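Local coordinates for protein 336aa long hypothetical dTDP-glucose 4,6-dehydratase (Pyrococcus horikoshii, PDB 2HUN) that binds NAD(+) in a Rossmann-type fold and probably acts as a dTDP-glucose 4,6-dehydratase of the extended short-chain dehydrogenase family, at residues S86-S91 against S149-T154; H124-E129 against A157-V162; D128-D133 against I175-N180. All blocks are in the same frame, centred on the assembly; numbering follows the deposited sequence.

Interaction 1: S86-S91 against S149-T154; sequences SHVDRS and SPYSAT. With NAD (nicotinamide-adenine-dinucleotide), chain C.
In the NAD pocket, Tyr-151, the tyrosine of the YxxxK sequence that marks short-chain dehydrogenases, leans against Ser-86. Its phenol oxygen OH shares a hydrogen bond with the ribose hydroxyl O2D of NAD at 2.7 Å, and O2D meets the ring at its edge, in plane. One face of the ring is covered by the backbone of Ser-86, whose O stands above the ring centre, while Ser-86 CA approaches CE1 of Tyr-151 to 3.3 Å. A short side chain such as serine suits this place: it lets CA and CB lie close to the ring, where a bulkier one would be harder to fit beside ring and cofactor. CG of Tyr-151 stands anti to the backbone N (chi1 159°), on the side of the carbonyl carbon. Val-88 crosses the tyrosine at about a right angle, its CG2 4.1 Å from CD2 of Tyr-151.

At the other end Ser-91 turns OG back to its own helix, giving its proton to Val-88 O. That OG also packs against CB of Tyr-151 and CD of Pro-150, and Pro-150 CG rests 3.3 Å from Ser-91 O. Ser-149 and Ser-152 form a capping box that starts the second helix; Ser-152 N points almost straight at Ser-149 OG (175°). His-87 caps the other helix, accepting from Arg-90 N through ND1.

The contact thus joins the N-terminal turns of helices 88-93 and 150-168. Phe-98 of helix 96-116 packs on both Ser-91 and Tyr-151, and Thr-168 of the second subunit lies against Ser-149 and Pro-150.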
# COMPACT_ATOMS: atom_id res chain seq x y z
N SER A 86 15.30 -0.24 -5.14
CA SER A 86 15.17 -1.45 -4.32
C SER A 86 16.24 -1.78 -3.29
O SER A 86 16.31 -2.91 -2.81
CB SER A 86 15.03 -2.66 -5.24
OG SER A 86 16.19 -2.79 -6.05
N HIS A 87 17.07 -0.80 -2.95
CA HIS A 87 18.14 -1.04 -1.99
C HIS A 87 17.64 -0.83 -0.56
O HIS A 87 17.57 0.31 -0.09
CB HIS A 87 19.30 -0.10 -2.28
CG HIS A 87 20.55 -0.43 -1.54
ND1 HIS A 87 20.70 -0.20 -0.19
CD2 HIS A 87 21.72 -0.95 -1.97
CE1 HIS A 87 21.92 -0.56 0.18
NE2 HIS A 87 22.56 -1.02 -0.89
N VAL A 88 17.33 -1.92 0.13
CA VAL A 88 16.82 -1.86 1.50
C VAL A 88 17.53 -0.86 2.42
O VAL A 88 16.92 0.11 2.85
CB VAL A 88 16.82 -3.25 2.16
CG1 VAL A 88 16.24 -3.16 3.56
CG2 VAL A 88 16.00 -4.22 1.32
N ASP A 89 18.81 -1.09 2.72
CA ASP A 89 19.52 -0.17 3.61
C ASP A 89 19.41 1.27 3.16
O ASP A 89 19.33 2.19 3.98
CB ASP A 89 20.99 -0.57 3.75
CG ASP A 89 21.17 -1.86 4.53
OD1 ASP A 89 20.37 -2.09 5.46
OD2 ASP A 89 22.10 -2.62 4.21
N ARG A 90 19.43 1.48 1.84
CA ARG A 90 19.30 2.83 1.31
C ARG A 90 17.89 3.37 1.59
O ARG A 90 17.72 4.58 1.76
CB ARG A 90 19.59 2.83 -0.20
CG ARG A 90 21.06 3.05 -0.55
CD ARG A 90 21.38 2.67 -1.98
NE ARG A 90 20.47 3.24 -2.97
CZ ARG A 90 20.61 4.46 -3.46
NH1 ARG A 90 21.63 5.21 -3.06
NH2 ARG A 90 19.74 4.92 -4.35
N SER A 91 16.90 2.49 1.64
CA SER A 91 15.52 2.92 1.90
C SER A 91 15.33 3.33 3.36
O SER A 91 14.50 4.17 3.67
CB SER A 91 14.51 1.81 1.52
OG SER A 91 14.49 0.74 2.45
N SER A 149 10.32 -2.63 5.71
CA SER A 149 11.27 -1.57 5.36
C SER A 149 10.58 -0.54 4.48
O SER A 149 9.53 -0.82 3.90
CB SER A 149 12.48 -2.16 4.61
OG SER A 149 12.14 -2.56 3.29
N PRO A 150 11.16 0.67 4.37
CA PRO A 150 10.53 1.68 3.52
C PRO A 150 10.47 1.19 2.08
O PRO A 150 9.55 1.52 1.33
CB PRO A 150 11.45 2.89 3.68
CG PRO A 150 11.93 2.74 5.10
CD PRO A 150 12.25 1.25 5.16
N TYR A 151 11.45 0.39 1.70
CA TYR A 151 11.47 -0.15 0.35
C TYR A 151 10.23 -1.03 0.10
O TYR A 151 9.49 -0.80 -0.85
CB TYR A 151 12.73 -0.99 0.11
CG TYR A 151 12.59 -1.97 -1.04
CD1 TYR A 151 12.37 -1.52 -2.34
CD2 TYR A 151 12.63 -3.35 -0.82
CE1 TYR A 151 12.20 -2.41 -3.40
CE2 TYR A 151 12.46 -4.25 -1.88
CZ TYR A 151 12.25 -3.78 -3.16
OH TYR A 151 12.10 -4.65 -4.22
N SER A 152 10.03 -2.03 0.95
CA SER A 152 8.90 -2.93 0.76
C SER A 152 7.57 -2.24 1.06
O SER A 152 6.54 -2.60 0.49
CB SER A 152 9.06 -4.21 1.61
OG SER A 152 9.14 -3.94 3.00
N ALA A 153 7.59 -1.24 1.93
CA ALA A 153 6.37 -0.52 2.26
C ALA A 153 5.93 0.33 1.06
O ALA A 153 4.72 0.48 0.81
CB ALA A 153 6.58 0.37 3.48
N THR A 154 6.90 0.88 0.33
CA THR A 154 6.58 1.69 -0.84
C THR A 154 6.17 0.79 -2.00
O THR A 154 5.32 1.16 -2.81
CB THR A 154 7.76 2.61 -1.25
OG1 THR A 154 8.95 1.83 -1.43
CG2 THR A 154 8.01 3.64 -0.16
PA NAD C . 17.64 -2.92 -10.63
O1A NAD C . 18.00 -2.09 -9.47
O2A NAD C . 18.68 -3.77 -11.27
O5B NAD C . 17.08 -1.93 -11.76
C5B NAD C . 16.01 -1.00 -11.54
C4B NAD C . 15.94 -0.20 -12.84
O4B NAD C . 14.86 0.75 -12.79
C3B NAD C . 17.24 0.61 -13.09
O3B NAD C . 17.68 0.46 -14.45
C2B NAD C . 16.84 2.04 -12.68
O2B NAD C . 17.58 3.10 -13.28
C1B NAD C . 15.36 2.07 -13.03
N9A NAD C . 14.56 3.03 -12.23
C8A NAD C . 14.48 3.14 -10.89
N7A NAD C . 13.65 4.14 -10.58
C5A NAD C . 13.20 4.67 -11.71
C6A NAD C . 12.31 5.74 -12.03
N6A NAD C . 11.71 6.48 -11.11
N1A NAD C . 12.08 6.00 -13.40
C2A NAD C . 12.71 5.23 -14.39
N3A NAD C . 13.55 4.22 -14.09
C4A NAD C . 13.78 3.96 -12.78
O3 NAD C . 16.58 -3.94 -10.05
PN NAD C . 15.76 -5.18 -10.60
O1N NAD C . 16.20 -6.27 -9.69
O2N NAD C . 16.01 -5.42 -12.03
O5D NAD C . 14.22 -4.87 -10.20
C5D NAD C . 13.14 -4.81 -11.14
C4D NAD C . 11.80 -4.93 -10.37
O4D NAD C . 11.63 -6.27 -9.85
C3D NAD C . 11.71 -3.96 -9.19
O3D NAD C . 10.38 -3.37 -9.18
C2D NAD C . 11.95 -4.86 -7.95
O2D NAD C . 11.26 -4.33 -6.81
C1D NAD C . 11.40 -6.20 -8.43
N1N NAD C . 12.00 -7.39 -7.80
C2N NAD C . 13.37 -7.77 -8.00
C3N NAD C . 13.86 -8.92 -7.37
C7N NAD C . 15.32 -9.40 -7.56
O7N NAD C . 15.64 -10.51 -7.12
N7N NAD C . 16.18 -8.61 -8.19
C4N NAD C . 13.00 -9.70 -6.54
C5N NAD C . 11.66 -9.31 -6.35
C6N NAD C . 11.15 -8.16 -6.97

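Interaction 2: H124-E129 against A157-V162; sequences HVSTDE and ASDMLV. With NAD (nicotinamide-adenine-dinucleotide), chain C.
His-124 presents its ring to segment 157-162 of helix 150-168 in two ways, with its edge to polar atoms and one face to a methyl group. At the edge, NE2 donates to OG of Ser-158 at 3.1 Å, the oxygen lying in the ring plane. OD1 of Asp-159 also sits in that plane, 3.0 Å from NE2 of His-124, although the carboxylate itself is turned 83° to the ring. Over the face, CG2 of Val-162 makes a CH-pi contact 3.8 Å from the centroid of the His-124 ring. The side chain leaves the strand toward the helix, with CG anti to the backbone N (chi1 -180°). Histidine suits the place by offering both an N-H and a flat aromatic face that a methyl can pack on; an alanine here would probably leave Ser-158 OG without this donor and open a gap beneath the Val-162 methyl.

Ser-126, two residues along the strand, directs OG at the carboxylate of Asp-159, 3.1 Å from both OD1 and OD2; its single proton may go to either oxygen. Asp-159 OD2 is also salt-bridged to Arg-177, and Ser-158 OG is hydrogen-bonded to Lys-155 O.

The axis of 157-162 makes 145° with that of 124-127, a roughly antiparallel course, a layer above the sheet as in a Rossmann fold. Thr-106 of helix 96-116 and Ile-175 of strand 172-182 pack around His-124 and Val-162.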
# COMPACT_ATOMS: atom_id res chain seq x y z
N HIS A 124 2.30 -4.84 -13.42
CA HIS A 124 3.04 -4.18 -12.34
C HIS A 124 3.90 -5.25 -11.65
O HIS A 124 3.36 -6.21 -11.08
CB HIS A 124 2.04 -3.59 -11.33
CG HIS A 124 2.68 -2.88 -10.17
ND1 HIS A 124 3.32 -1.67 -10.30
CD2 HIS A 124 2.72 -3.19 -8.86
CE1 HIS A 124 3.73 -1.26 -9.11
NE2 HIS A 124 3.37 -2.17 -8.22
N VAL A 125 5.22 -5.07 -11.71
CA VAL A 125 6.15 -6.02 -11.09
C VAL A 125 6.44 -5.62 -9.63
O VAL A 125 6.85 -4.49 -9.34
CB VAL A 125 7.49 -6.09 -11.89
CG1 VAL A 125 8.41 -7.15 -11.28
CG2 VAL A 125 7.20 -6.43 -13.34
N SER A 126 6.24 -6.57 -8.72
CA SER A 126 6.45 -6.30 -7.31
C SER A 126 7.30 -7.39 -6.65
O SER A 126 7.84 -8.27 -7.33
CB SER A 126 5.09 -6.15 -6.61
OG SER A 126 5.22 -5.60 -5.31
N THR A 127 7.38 -7.36 -5.31
CA THR A 127 8.22 -8.29 -4.57
C THR A 127 7.59 -9.14 -3.46
O THR A 127 6.58 -8.76 -2.86
CB THR A 127 9.40 -7.53 -3.93
OG1 THR A 127 10.16 -8.41 -3.09
CG2 THR A 127 8.88 -6.38 -3.10
N ASP A 128 8.24 -10.27 -3.18
CA ASP A 128 7.79 -11.19 -2.13
C ASP A 128 7.96 -10.53 -0.76
O ASP A 128 7.39 -10.99 0.23
CB ASP A 128 8.59 -12.50 -2.21
CG ASP A 128 10.09 -12.31 -1.92
OD1 ASP A 128 10.63 -11.21 -2.13
OD2 ASP A 128 10.74 -13.30 -1.50
N GLU A 129 8.74 -9.46 -0.72
CA GLU A 129 8.97 -8.76 0.54
C GLU A 129 7.76 -7.99 1.06
O GLU A 129 7.72 -7.63 2.24
CB GLU A 129 10.17 -7.80 0.42
CG GLU A 129 11.53 -8.50 0.40
CD GLU A 129 12.68 -7.52 0.44
OE1 GLU A 129 12.83 -6.81 1.46
OE2 GLU A 129 13.44 -7.44 -0.54
N ALA A 157 2.68 -0.10 -1.12
CA ALA A 157 1.82 1.04 -1.36
C ALA A 157 1.51 1.15 -2.84
O ALA A 157 0.37 1.46 -3.22
CB ALA A 157 2.48 2.33 -0.87
N SER A 158 2.50 0.91 -3.70
CA SER A 158 2.28 0.99 -5.14
C SER A 158 1.31 -0.10 -5.58
O SER A 158 0.46 0.14 -6.44
CB SER A 158 3.60 0.91 -5.93
OG SER A 158 4.21 -0.37 -5.86
N ASP A 159 1.42 -1.30 -5.00
CA ASP A 159 0.50 -2.39 -5.35
C ASP A 159 -0.95 -1.94 -5.10
O ASP A 159 -1.84 -2.15 -5.93
CB ASP A 159 0.77 -3.64 -4.51
CG ASP A 159 2.03 -4.37 -4.92
OD1 ASP A 159 2.76 -3.86 -5.80
OD2 ASP A 159 2.31 -5.46 -4.36
N MET A 160 -1.18 -1.32 -3.95
CA MET A 160 -2.52 -0.87 -3.58
C MET A 160 -3.10 0.12 -4.59
O MET A 160 -4.29 0.04 -4.93
CB MET A 160 -2.52 -0.26 -2.17
CG MET A 160 -2.17 -1.24 -1.05
SD MET A 160 -3.14 -2.78 -1.09
CE MET A 160 -2.09 -3.84 -2.01
N LEU A 161 -2.27 1.05 -5.07
CA LEU A 161 -2.74 2.03 -6.05
C LEU A 161 -3.16 1.32 -7.32
O LEU A 161 -4.20 1.62 -7.90
CB LEU A 161 -1.66 3.07 -6.37
CG LEU A 161 -1.13 3.90 -5.20
CD1 LEU A 161 -0.12 4.92 -5.72
CD2 LEU A 161 -2.28 4.60 -4.51
N VAL A 162 -2.36 0.35 -7.75
CA VAL A 162 -2.69 -0.39 -8.96
C VAL A 162 -4.03 -1.10 -8.84
O VAL A 162 -4.84 -1.08 -9.76
CB VAL A 162 -1.60 -1.43 -9.31
CG1 VAL A 162 -2.05 -2.30 -10.47
CG2 VAL A 162 -0.31 -0.71 -9.68
PA NAD C . 17.64 -2.92 -10.63
O1A NAD C . 18.00 -2.09 -9.47
O2A NAD C . 18.68 -3.77 -11.27
O5B NAD C . 17.08 -1.93 -11.76
C5B NAD C . 16.01 -1.00 -11.54
C4B NAD C . 15.94 -0.20 -12.84
O4B NAD C . 14.86 0.75 -12.79
C3B NAD C . 17.24 0.61 -13.09
O3B NAD C . 17.68 0.46 -14.45
C2B NAD C . 16.84 2.04 -12.68
O2B NAD C . 17.58 3.10 -13.28
C1B NAD C . 15.36 2.07 -13.03
N9A NAD C . 14.56 3.03 -12.23
C8A NAD C . 14.48 3.14 -10.89
N7A NAD C . 13.65 4.14 -10.58
C5A NAD C . 13.20 4.67 -11.71
C6A NAD C . 12.31 5.74 -12.03
N6A NAD C . 11.71 6.48 -11.11
N1A NAD C . 12.08 6.00 -13.40
C2A NAD C . 12.71 5.23 -14.39
N3A NAD C . 13.55 4.22 -14.09
C4A NAD C . 13.78 3.96 -12.78
O3 NAD C . 16.58 -3.94 -10.05
PN NAD C . 15.76 -5.18 -10.60
O1N NAD C . 16.20 -6.27 -9.69
O2N NAD C . 16.01 -5.42 -12.03
O5D NAD C . 14.22 -4.87 -10.20
C5D NAD C . 13.14 -4.81 -11.14
C4D NAD C . 11.80 -4.93 -10.37
O4D NAD C . 11.63 -6.27 -9.85
C3D NAD C . 11.71 -3.96 -9.19
O3D NAD C . 10.38 -3.37 -9.18
C2D NAD C . 11.95 -4.86 -7.95
O2D NAD C . 11.26 -4.33 -6.81
C1D NAD C . 11.40 -6.20 -8.43
N1N NAD C . 12.00 -7.39 -7.80
C2N NAD C . 13.37 -7.77 -8.00
C3N NAD C . 13.86 -8.92 -7.37
C7N NAD C . 15.32 -9.40 -7.56
O7N NAD C . 15.64 -10.51 -7.12
N7N NAD C . 16.18 -8.61 -8.19
C4N NAD C . 13.00 -9.70 -6.54
C5N NAD C . 11.66 -9.31 -6.35
C6N NAD C . 11.15 -8.16 -6.97

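Interaction 3: D128-D133 against I175-N180; sequences DEVYGD and ITRCTN. With NAD (nicotinamide-adenine-dinucleotide), chain C.
The guanidinium of Arg-177 carries CG2 of Val-130 over one face, offset toward the rim, and the phenol oxygen of Tyr-131 at its edge. NH1 of Arg-177 donates to that OH at 2.9 Å, with the oxygen near the guanidinium plane and an angle of 145° at the hydrogen. The two flat groups stand 85° apart. CG2 of Val-130 also lies over a face of the Tyr-131 ring, toward its rim, and comes to 3.6 Å from NE of Arg-177. A branched valine thus serves both groups with one methyl. The arginine chain is extended from CG to NE (chi3 180°), which suits a long residue bringing charge from the strand to the loop. The other end of the guanidinium is taken up by its salt bridge to segment 157-162, and Tyr-131 OH is also hydrogen-bonded to Asn-241.

Further along, Asp-128 N donates to Cys-178 O at 3.2 Å, the nitrogen standing above the carbonyl plane. The Asp-128 side chain lies against Thr-179, with OD2 3.7 Å from Thr-179 CA. Two waters tie its carboxylate to Asn-180 OD1: one gives protons to Asp-128 OD1 and Asn-180 OD1, the other to Asp-128 OD2 and, weakly, to the same Asn-180 oxygen. On the cofactor's side, Thr-179 O lies 3.2 Å from C4N of NAD, and SG of Cys-178 is 3.4 Å from C5N of NAD.

The contact fastens the loop after strand 121-127 to the C-terminal half of its parallel neighbour, strand 172-182. Beyond that strand, 215-219 packs on Cys-178, Thr-179 and Asn-180, while 239-242 lies against Arg-177 and Cys-178.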
# COMPACT_ATOMS: atom_id res chain seq x y z
N ASP A 128 8.24 -10.27 -3.18
CA ASP A 128 7.79 -11.19 -2.13
C ASP A 128 7.96 -10.53 -0.76
O ASP A 128 7.39 -10.99 0.23
CB ASP A 128 8.59 -12.50 -2.21
CG ASP A 128 10.09 -12.31 -1.92
OD1 ASP A 128 10.63 -11.21 -2.13
OD2 ASP A 128 10.74 -13.30 -1.50
N GLU A 129 8.74 -9.46 -0.72
CA GLU A 129 8.97 -8.76 0.54
C GLU A 129 7.76 -7.99 1.06
O GLU A 129 7.72 -7.63 2.24
CB GLU A 129 10.17 -7.80 0.42
CG GLU A 129 11.53 -8.50 0.40
CD GLU A 129 12.68 -7.52 0.44
OE1 GLU A 129 12.83 -6.81 1.46
OE2 GLU A 129 13.44 -7.44 -0.54
N VAL A 130 6.77 -7.74 0.21
CA VAL A 130 5.59 -7.01 0.66
C VAL A 130 4.87 -7.74 1.79
O VAL A 130 4.28 -7.10 2.65
CB VAL A 130 4.58 -6.76 -0.49
CG1 VAL A 130 5.16 -5.75 -1.47
CG2 VAL A 130 4.25 -8.07 -1.19
N TYR A 131 4.94 -9.07 1.79
CA TYR A 131 4.30 -9.89 2.81
C TYR A 131 5.04 -9.99 4.14
O TYR A 131 4.48 -10.47 5.13
CB TYR A 131 4.17 -11.33 2.32
CG TYR A 131 3.35 -11.52 1.06
CD1 TYR A 131 1.96 -11.51 1.10
CD2 TYR A 131 3.97 -11.76 -0.17
CE1 TYR A 131 1.20 -11.74 -0.04
CE2 TYR A 131 3.23 -11.98 -1.32
CZ TYR A 131 1.84 -11.97 -1.25
OH TYR A 131 1.09 -12.20 -2.38
N GLY A 132 6.29 -9.57 4.17
CA GLY A 132 7.05 -9.69 5.41
C GLY A 132 7.49 -11.13 5.58
O GLY A 132 7.23 -11.97 4.71
N ASP A 133 8.13 -11.45 6.69
CA ASP A 133 8.62 -12.82 6.89
C ASP A 133 7.58 -13.82 7.38
O ASP A 133 6.49 -13.45 7.80
CB ASP A 133 9.81 -12.81 7.84
CG ASP A 133 9.43 -12.37 9.23
OD1 ASP A 133 8.94 -11.23 9.38
OD2 ASP A 133 9.63 -13.16 10.18
N ILE A 175 -0.74 -7.74 -11.33
CA ILE A 175 0.43 -7.50 -10.51
C ILE A 175 1.17 -8.82 -10.33
O ILE A 175 0.55 -9.87 -10.17
CB ILE A 175 0.03 -6.99 -9.09
CG1 ILE A 175 -0.63 -5.62 -9.18
CG2 ILE A 175 1.26 -6.94 -8.19
CD1 ILE A 175 -1.27 -5.18 -7.86
N THR A 176 2.50 -8.77 -10.38
CA THR A 176 3.30 -9.96 -10.16
C THR A 176 4.18 -9.75 -8.92
O THR A 176 4.61 -8.62 -8.64
CB THR A 176 4.21 -10.29 -11.37
OG1 THR A 176 5.06 -9.17 -11.65
CG2 THR A 176 3.36 -10.59 -12.60
N ARG A 177 4.44 -10.83 -8.19
CA ARG A 177 5.30 -10.77 -7.01
C ARG A 177 6.21 -12.00 -7.07
O ARG A 177 5.73 -13.14 -7.03
CB ARG A 177 4.47 -10.78 -5.72
CG ARG A 177 3.76 -9.45 -5.43
CD ARG A 177 2.77 -9.59 -4.28
NE ARG A 177 2.07 -8.34 -3.98
CZ ARG A 177 0.93 -8.28 -3.28
NH1 ARG A 177 0.38 -9.41 -2.85
NH2 ARG A 177 0.36 -7.12 -3.03
N CYS A 178 7.51 -11.76 -7.17
CA CYS A 178 8.47 -12.85 -7.27
C CYS A 178 9.52 -12.85 -6.17
O CYS A 178 9.76 -11.84 -5.51
CB CYS A 178 9.18 -12.77 -8.62
SG CYS A 178 10.23 -11.30 -8.73
N THR A 179 10.17 -14.00 -6.02
CA THR A 179 11.21 -14.17 -5.02
C THR A 179 12.53 -13.65 -5.58
O THR A 179 12.55 -12.86 -6.52
CB THR A 179 11.35 -15.66 -4.64
OG1 THR A 179 11.72 -16.41 -5.80
CG2 THR A 179 10.02 -16.19 -4.12
N ASN A 180 13.64 -14.12 -5.01
CA ASN A 180 14.96 -13.67 -5.44
C ASN A 180 15.38 -14.14 -6.82
O ASN A 180 15.41 -15.34 -7.09
CB ASN A 180 15.99 -14.11 -4.41
CG ASN A 180 15.64 -13.67 -3.02
OD1 ASN A 180 15.71 -12.48 -2.69
ND2 ASN A 180 15.23 -14.62 -2.18
PA NAD C . 17.64 -2.92 -10.63
O1A NAD C . 18.00 -2.09 -9.47
O2A NAD C . 18.68 -3.77 -11.27
O5B NAD C . 17.08 -1.93 -11.76
C5B NAD C . 16.01 -1.00 -11.54
C4B NAD C . 15.94 -0.20 -12.84
O4B NAD C . 14.86 0.75 -12.79
C3B NAD C . 17.24 0.61 -13.09
O3B NAD C . 17.68 0.46 -14.45
C2B NAD C . 16.84 2.04 -12.68
O2B NAD C . 17.58 3.10 -13.28
C1B NAD C . 15.36 2.07 -13.03
N9A NAD C . 14.56 3.03 -12.23
C8A NAD C . 14.48 3.14 -10.89
N7A NAD C . 13.65 4.14 -10.58
C5A NAD C . 13.20 4.67 -11.71
C6A NAD C . 12.31 5.74 -12.03
N6A NAD C . 11.71 6.48 -11.11
N1A NAD C . 12.08 6.00 -13.40
C2A NAD C . 12.71 5.23 -14.39
N3A NAD C . 13.55 4.22 -14.09
C4A NAD C . 13.78 3.96 -12.78
O3 NAD C . 16.58 -3.94 -10.05
PN NAD C . 15.76 -5.18 -10.60
O1N NAD C . 16.20 -6.27 -9.69
O2N NAD C . 16.01 -5.42 -12.03
O5D NAD C . 14.22 -4.87 -10.20
C5D NAD C . 13.14 -4.81 -11.14
C4D NAD C . 11.80 -4.93 -10.37
O4D NAD C . 11.63 -6.27 -9.85
C3D NAD C . 11.71 -3.96 -9.19
O3D NAD C . 10.38 -3.37 -9.18
C2D NAD C . 11.95 -4.86 -7.95
O2D NAD C . 11.26 -4.33 -6.81
C1D NAD C . 11.40 -6.20 -8.43
N1N NAD C . 12.00 -7.39 -7.80
C2N NAD C . 13.37 -7.77 -8.00
C3N NAD C . 13.86 -8.92 -7.37
C7N NAD C . 15.32 -9.40 -7.56
O7N NAD C . 15.64 -10.51 -7.12
N7N NAD C . 16.18 -8.61 -8.19
C4N NAD C . 13.00 -9.70 -6.54
C5N NAD C . 11.66 -9.31 -6.35
C6N NAD C . 11.15 -8.16 -6.97
O HOH W 1 13.16 -10.86 -3.53
O HOH W 2 13.34 -12.30 -0.31

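All three contacts touch one bound NAD within a single Rossmann-type domain. Interactions 2 and 3 lie closest, their centres about 9 Å apart; interaction 1 is about 13 Å from each. Interactions 1 and 2 use the start and middle of helix 150-168, while 2 and 3 share Asp-128 and Glu-129 and reach the adjacent parallel strands 121-127 and 172-182. Along the chain the order is 86-91, 124-133, 149-154, 157-162, 175-180, so the segments of interaction 1 alternate with those of the others. Glu-129 packs against Tyr-151 and Val-88, linking the groups. Distant parts of the sequence thereby converge on the nicotinamide half of the cofactor.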